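Local coordinates for protein ALKF (Bacillus cereus, PDB 3ZBO) that is of unknown function but is related to the HEAT-like repeat DNA glycosylases AlkC and AlkD and has affinity for branched DNA structures such as Holliday junctions, at residues E15-Y28 / V37-K51. Sequence-based numbering, arbitrary orientation.
Sequences ELEALGKERTKKIY and VFGVATGAMKPIAKK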
loop_
_atom_site.group_PDB
_atom_site.type_symbol
_atom_site.label_atom_id
_atom_site.label_comp_id
_atom_site.label_asym_id
_atom_site.label_seq_id
_atom_site.Cartn_x
_atom_site.Cartn_y
_atom_site.Cartn_z
ATOM N N GLU A 15 -2.202 6.027 -24.345
ATOM C CA GLU A 15 -0.769 5.891 -24.037
ATOM C C GLU A 15 -0.554 4.698 -23.083
ATOM O O GLU A 15 0.411 3.923 -23.228
ATOM C CB GLU A 15 -0.188 7.171 -23.480
ATOM C CG GLU A 15 -0.394 8.384 -24.450
ATOM C CD GLU A 15 0.628 9.510 -24.283
ATOM O OE1 GLU A 15 1.402 9.499 -23.286
ATOM O OE2 GLU A 15 0.645 10.422 -25.179
ATOM N N LEU A 16 -1.445 4.538 -22.100
ATOM C CA LEU A 16 -1.283 3.406 -21.182
ATOM C C LEU A 16 -1.507 2.064 -21.873
ATOM O O LEU A 16 -0.770 1.110 -21.671
ATOM C CB LEU A 16 -2.267 3.557 -20.000
ATOM C CG LEU A 16 -1.961 4.674 -19.009
ATOM C CD1 LEU A 16 -3.043 4.627 -17.909
ATOM C CD2 LEU A 16 -0.615 4.548 -18.376
ATOM N N GLU A 17 -2.483 1.990 -22.739
ATOM C CA GLU A 17 -2.773 0.751 -23.492
ATOM C C GLU A 17 -1.566 0.431 -24.335
ATOM O O GLU A 17 -1.162 -0.727 -24.401
ATOM C CB GLU A 17 -4.005 0.961 -24.355
ATOM C CG GLU A 17 -4.347 -0.265 -25.124
ATOM C CD GLU A 17 -5.794 -0.285 -25.587
ATOM O OE1 GLU A 17 -6.368 0.786 -25.798
ATOM O OE2 GLU A 17 -6.336 -1.396 -25.739
ATOM N N ALA A 18 -0.925 1.464 -24.900
ATOM C CA ALA A 18 0.261 1.176 -25.741
ATOM C C ALA A 18 1.428 0.647 -24.972
ATOM O O ALA A 18 2.279 -0.046 -25.594
ATOM C CB ALA A 18 0.708 2.449 -26.493
ATOM N N LEU A 19 1.541 1.007 -23.670
ATOM C CA LEU A 19 2.600 0.519 -22.810
ATOM C C LEU A 19 2.301 -0.875 -22.227
ATOM O O LEU A 19 3.220 -1.521 -21.638
ATOM C CB LEU A 19 2.890 1.476 -21.650
ATOM C CG LEU A 19 3.362 2.886 -22.079
ATOM C CD1 LEU A 19 3.212 3.946 -20.948
ATOM C CD2 LEU A 19 4.828 2.795 -22.594
ATOM N N GLY A 20 1.119 -1.410 -22.401
ATOM C CA GLY A 20 0.732 -2.709 -21.756
ATOM C C GLY A 20 1.566 -3.846 -22.379
ATOM O O GLY A 20 1.857 -3.825 -23.618
ATOM N N LYS A 21 1.996 -4.796 -21.555
ATOM C CA LYS A 21 2.738 -6.000 -22.050
ATOM C C LYS A 21 2.083 -7.201 -21.434
ATOM O O LYS A 21 1.792 -7.166 -20.203
ATOM C CB LYS A 21 4.208 -5.935 -21.638
ATOM C CG LYS A 21 5.014 -4.843 -22.315
ATOM C CD LYS A 21 5.423 -5.269 -23.746
ATOM C CE LYS A 21 6.316 -4.202 -24.424
ATOM N NZ LYS A 21 7.337 -3.709 -23.457
ATOM N N GLU A 22 1.930 -8.277 -22.232
ATOM C CA GLU A 22 1.109 -9.440 -21.884
ATOM C C GLU A 22 1.686 -10.169 -20.685
ATOM O O GLU A 22 0.894 -10.720 -19.873
ATOM C CB GLU A 22 0.907 -10.426 -23.064
ATOM C CG GLU A 22 -0.412 -11.247 -22.942
ATOM C CD GLU A 22 -1.667 -10.411 -23.237
ATOM O OE1 GLU A 22 -1.560 -9.420 -24.013
ATOM O OE2 GLU A 22 -2.759 -10.739 -22.689
ATOM N N ARG A 23 3.015 -10.151 -20.567
ATOM C CA ARG A 23 3.704 -10.718 -19.385
ATOM C C ARG A 23 3.289 -10.038 -18.092
ATOM O O ARG A 23 2.797 -10.788 -17.200
ATOM C CB ARG A 23 5.243 -10.904 -19.437
ATOM C CG ARG A 23 6.171 -9.849 -20.086
ATOM C CD ARG A 23 6.629 -8.609 -19.218
ATOM N NE ARG A 23 7.960 -8.052 -19.603
ATOM C CZ ARG A 23 8.359 -7.760 -20.857
ATOM N NH1 ARG A 23 7.578 -8.018 -21.927
ATOM N NH2 ARG A 23 9.565 -7.234 -21.059
ATOM N N THR A 24 3.480 -8.688 -18.020
ATOM C CA THR A 24 3.090 -7.846 -16.849
ATOM C C THR A 24 1.579 -8.056 -16.566
ATOM O O THR A 24 1.135 -8.179 -15.380
ATOM C CB THR A 24 3.414 -6.326 -17.052
ATOM O OG1 THR A 24 4.848 -6.094 -17.098
ATOM C CG2 THR A 24 2.913 -5.559 -15.920
ATOM N N LYS A 25 0.789 -8.128 -17.637
ATOM C CA LYS A 25 -0.666 -8.300 -17.452
ATOM C C LYS A 25 -1.051 -9.629 -16.791
ATOM O O LYS A 25 -1.852 -9.689 -15.841
ATOM C CB LYS A 25 -1.363 -8.120 -18.799
ATOM C CG LYS A 25 -2.841 -8.351 -18.816
ATOM C CD LYS A 25 -3.444 -8.176 -20.164
ATOM C CE LYS A 25 -4.865 -8.468 -20.175
ATOM N NZ LYS A 25 -5.510 -8.127 -21.469
ATOM N N LYS A 26 -0.490 -10.699 -17.336
ATOM C CA LYS A 26 -0.597 -12.046 -16.695
ATOM C C LYS A 26 -0.300 -12.061 -15.183
ATOM O O LYS A 26 -1.051 -12.669 -14.423
ATOM C CB LYS A 26 0.374 -13.050 -17.418
ATOM C CG LYS A 26 1.358 -13.802 -16.468
ATOM C CD LYS A 26 2.658 -14.466 -17.112
ATOM C CE LYS A 26 3.731 -13.489 -17.608
ATOM N NZ LYS A 26 4.830 -12.953 -16.636
ATOM N N ILE A 27 0.744 -11.364 -14.771
ATOM C CA ILE A 27 1.148 -11.318 -13.401
ATOM C C ILE A 27 0.084 -10.545 -12.599
ATOM O O ILE A 27 -0.306 -10.957 -11.481
ATOM C CB ILE A 27 2.496 -10.695 -13.279
ATOM C CG1 ILE A 27 3.575 -11.691 -13.796
ATOM C CG2 ILE A 27 2.776 -10.335 -11.890
ATOM C CD1 ILE A 27 4.919 -11.046 -13.911
ATOM N N TYR A 28 -0.366 -9.417 -13.183
ATOM C CA TYR A 28 -1.390 -8.646 -12.442
ATOM C C TYR A 28 -2.646 -9.429 -12.269
ATOM O O TYR A 28 -3.260 -9.426 -11.158
ATOM C CB TYR A 28 -1.674 -7.336 -13.189
ATOM C CG TYR A 28 -0.604 -6.281 -13.109
ATOM C CD1 TYR A 28 0.534 -6.372 -12.223
ATOM C CD2 TYR A 28 -0.765 -5.155 -13.911
ATOM C CE1 TYR A 28 1.432 -5.385 -12.200
ATOM C CE2 TYR A 28 0.167 -4.167 -13.924
ATOM C CZ TYR A 28 1.234 -4.271 -13.055
ATOM O OH TYR A 28 2.148 -3.212 -13.042
ATOM N N VAL A 37 -7.556 -4.489 -18.020
ATOM C CA VAL A 37 -6.218 -4.287 -17.468
ATOM C C VAL A 37 -5.258 -4.376 -18.621
ATOM O O VAL A 37 -5.425 -5.250 -19.517
ATOM C CB VAL A 37 -5.930 -5.283 -16.288
ATOM C CG1 VAL A 37 -6.066 -6.714 -16.752
ATOM C CG2 VAL A 37 -4.501 -5.054 -15.759
ATOM N N PHE A 38 -4.257 -3.496 -18.621
ATOM C CA PHE A 38 -3.334 -3.509 -19.709
ATOM C C PHE A 38 -1.983 -4.140 -19.352
ATOM O O PHE A 38 -1.301 -4.700 -20.263
ATOM C CB PHE A 38 -3.001 -2.108 -20.188
ATOM C CG PHE A 38 -4.179 -1.257 -20.651
ATOM C CD1 PHE A 38 -5.242 -1.778 -21.381
ATOM C CD2 PHE A 38 -4.188 0.091 -20.296
ATOM C CE1 PHE A 38 -6.292 -0.935 -21.843
ATOM C CE2 PHE A 38 -5.256 0.948 -20.728
ATOM C CZ PHE A 38 -6.249 0.428 -21.494
ATOM N N GLY A 39 -1.550 -4.045 -18.084
ATOM C CA GLY A 39 -0.259 -4.628 -17.764
ATOM C C GLY A 39 0.862 -3.645 -18.037
ATOM O O GLY A 39 1.880 -3.936 -18.751
ATOM N N VAL A 40 0.850 -2.503 -17.359
ATOM C CA VAL A 40 1.897 -1.483 -17.558
ATOM C C VAL A 40 2.938 -1.504 -16.458
ATOM O O VAL A 40 2.601 -1.355 -15.290
ATOM C CB VAL A 40 1.262 -0.057 -17.630
ATOM C CG1 VAL A 40 2.340 1.030 -17.815
ATOM C CG2 VAL A 40 0.190 0.009 -18.730
ATOM N N ALA A 41 4.238 -1.731 -16.760
ATOM C CA ALA A 41 5.229 -1.692 -15.713
ATOM C C ALA A 41 5.282 -0.279 -15.200
ATOM O O ALA A 41 5.267 0.686 -15.987
ATOM C CB ALA A 41 6.570 -2.026 -16.296
ATOM N N THR A 42 5.368 -0.126 -13.879
ATOM C CA THR A 42 5.298 1.219 -13.277
ATOM C C THR A 42 6.383 2.180 -13.775
ATOM O O THR A 42 6.124 3.358 -13.947
ATOM C CB THR A 42 5.199 1.220 -11.777
ATOM O OG1 THR A 42 6.401 0.686 -11.220
ATOM C CG2 THR A 42 3.962 0.398 -11.295
ATOM N N GLY A 43 7.587 1.691 -14.058
ATOM C CA GLY A 43 8.598 2.692 -14.462
ATOM C C GLY A 43 8.242 3.294 -15.820
ATOM O O GLY A 43 8.703 4.437 -16.144
ATOM N N ALA A 44 7.467 2.566 -16.613
ATOM C CA ALA A 44 7.052 3.062 -17.927
ATOM C C ALA A 44 6.103 4.253 -17.799
ATOM O O ALA A 44 5.914 4.991 -18.753
ATOM C CB ALA A 44 6.447 1.932 -18.806
ATOM N N MET A 45 5.548 4.472 -16.600
ATOM C CA MET A 45 4.704 5.636 -16.399
ATOM C C MET A 45 5.400 6.970 -16.157
ATOM O O MET A 45 4.724 7.991 -16.235
ATOM C CB MET A 45 3.734 5.348 -15.202
ATOM C CG MET A 45 2.872 4.148 -15.558
ATOM S SD MET A 45 1.868 3.749 -14.024
ATOM C CE MET A 45 0.878 2.408 -14.611
ATOM N N LYS A 46 6.720 6.941 -15.891
ATOM C CA LYS A 46 7.439 8.137 -15.487
ATOM C C LYS A 46 7.329 9.267 -16.507
ATOM O O LYS A 46 6.951 10.341 -16.087
ATOM C CB LYS A 46 8.897 7.879 -15.039
ATOM C CG LYS A 46 9.496 9.093 -14.280
ATOM C CD LYS A 46 10.391 8.628 -13.117
ATOM C CE LYS A 46 10.830 9.799 -12.267
ATOM N NZ LYS A 46 11.969 10.473 -12.943
ATOM N N PRO A 47 7.538 9.002 -17.823
ATOM C CA PRO A 47 7.394 10.170 -18.694
ATOM C C PRO A 47 6.003 10.781 -18.754
ATOM O O PRO A 47 5.897 12.025 -18.814
ATOM C CB PRO A 47 7.697 9.619 -20.103
ATOM C CG PRO A 47 8.390 8.278 -19.907
ATOM C CD PRO A 47 7.782 7.758 -18.617
ATOM N N ILE A 48 4.944 9.940 -18.748
ATOM C CA ILE A 48 3.569 10.521 -18.767
ATOM C C ILE A 48 3.279 11.319 -17.477
ATOM O O ILE A 48 2.666 12.380 -17.526
ATOM C CB ILE A 48 2.467 9.436 -18.906
ATOM C CG1 ILE A 48 2.771 8.345 -19.935
ATOM C CG2 ILE A 48 1.112 10.107 -19.178
ATOM C CD1 ILE A 48 1.636 7.378 -20.137
ATOM N N ALA A 49 3.746 10.813 -16.334
ATOM C CA ALA A 49 3.482 11.436 -15.060
ATOM C C ALA A 49 4.236 12.805 -15.012
ATOM O O ALA A 49 3.725 13.786 -14.450
ATOM C CB ALA A 49 3.981 10.533 -13.929
ATOM N N LYS A 50 5.465 12.835 -15.547
ATOM C CA LYS A 50 6.247 14.091 -15.552
ATOM C C LYS A 50 5.513 15.163 -16.390
ATOM O O LYS A 50 5.532 16.380 -16.013
ATOM C CB LYS A 50 7.697 13.860 -16.057
ATOM C CG LYS A 50 8.539 15.197 -16.007
ATOM C CD LYS A 50 9.917 15.120 -16.769
ATOM C CE LYS A 50 10.104 16.303 -17.788
ATOM N NZ LYS A 50 10.562 17.598 -17.216
ATOM N N LYS A 51 4.828 14.750 -17.450
ATOM C CA LYS A 51 4.056 15.715 -18.272
ATOM C C LYS A 51 2.863 16.293 -17.455
ATOM O O LYS A 51 2.536 17.503 -17.463
ATOM C CB LYS A 51 3.522 15.110 -19.592
ATOM C CG LYS A 51 4.559 14.678 -20.688
ATOM C CD LYS A 51 3.854 14.360 -22.050
ATOM C CE LYS A 51 4.267 13.014 -22.758
ATOM N NZ LYS A 51 3.239 11.895 -22.533
HETATM O O HOH W 1 4.905 -2.119 -19.553
HETATM O O HOH W 2 -7.481 -5.454 -21.791
HETATM O O HOH W 3 4.626 -2.932 -12.621
#
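Phe38 lies against the backbone of helix 15-19 with one ring face, so that Glu17 CA stands 3.6 Å from the ring centroid in a CH-pi contact. Glu17 holds its CG anti to the backbone N (chi1 -179°), which carries the chain along the ring; the carboxylate plane lies 19° from that of the ring. Leu19 and Ile48 meet tip to tip, CD1 to CD1 at 3.9 Å, while Leu16 CD2 approaches the same Ile48 methyl obliquely. Beyond them, Glu15 OE1 and Lys51 NZ form a salt bridge of 3.1 Å. The antiparallel helices 15-19 and 46-51 pack within the N-terminal part of a mainly helical fold, related to that of the HEAT-like repeat DNA glycosylases, and the loop leading into the second fills the bend between helices 15-19 and 22-28. There Lys21, the N-cap residue, donates its backbone N-H to Gly39 O at 2.9 Å, from above the carbonyl plane, and Thr24 CB and CG2 press on that oxygen. Asp69, in helix 68-77, accepts hydrogen bonds from the backbone nitrogens of Phe38, Gly39 and Val40. Tyr28 brings its ring edge to Val37 CG2, and its OH lies 3.0 Å from Val40 O and 2.5 Å from a water that accepts a hydrogen bond from Thr42 N.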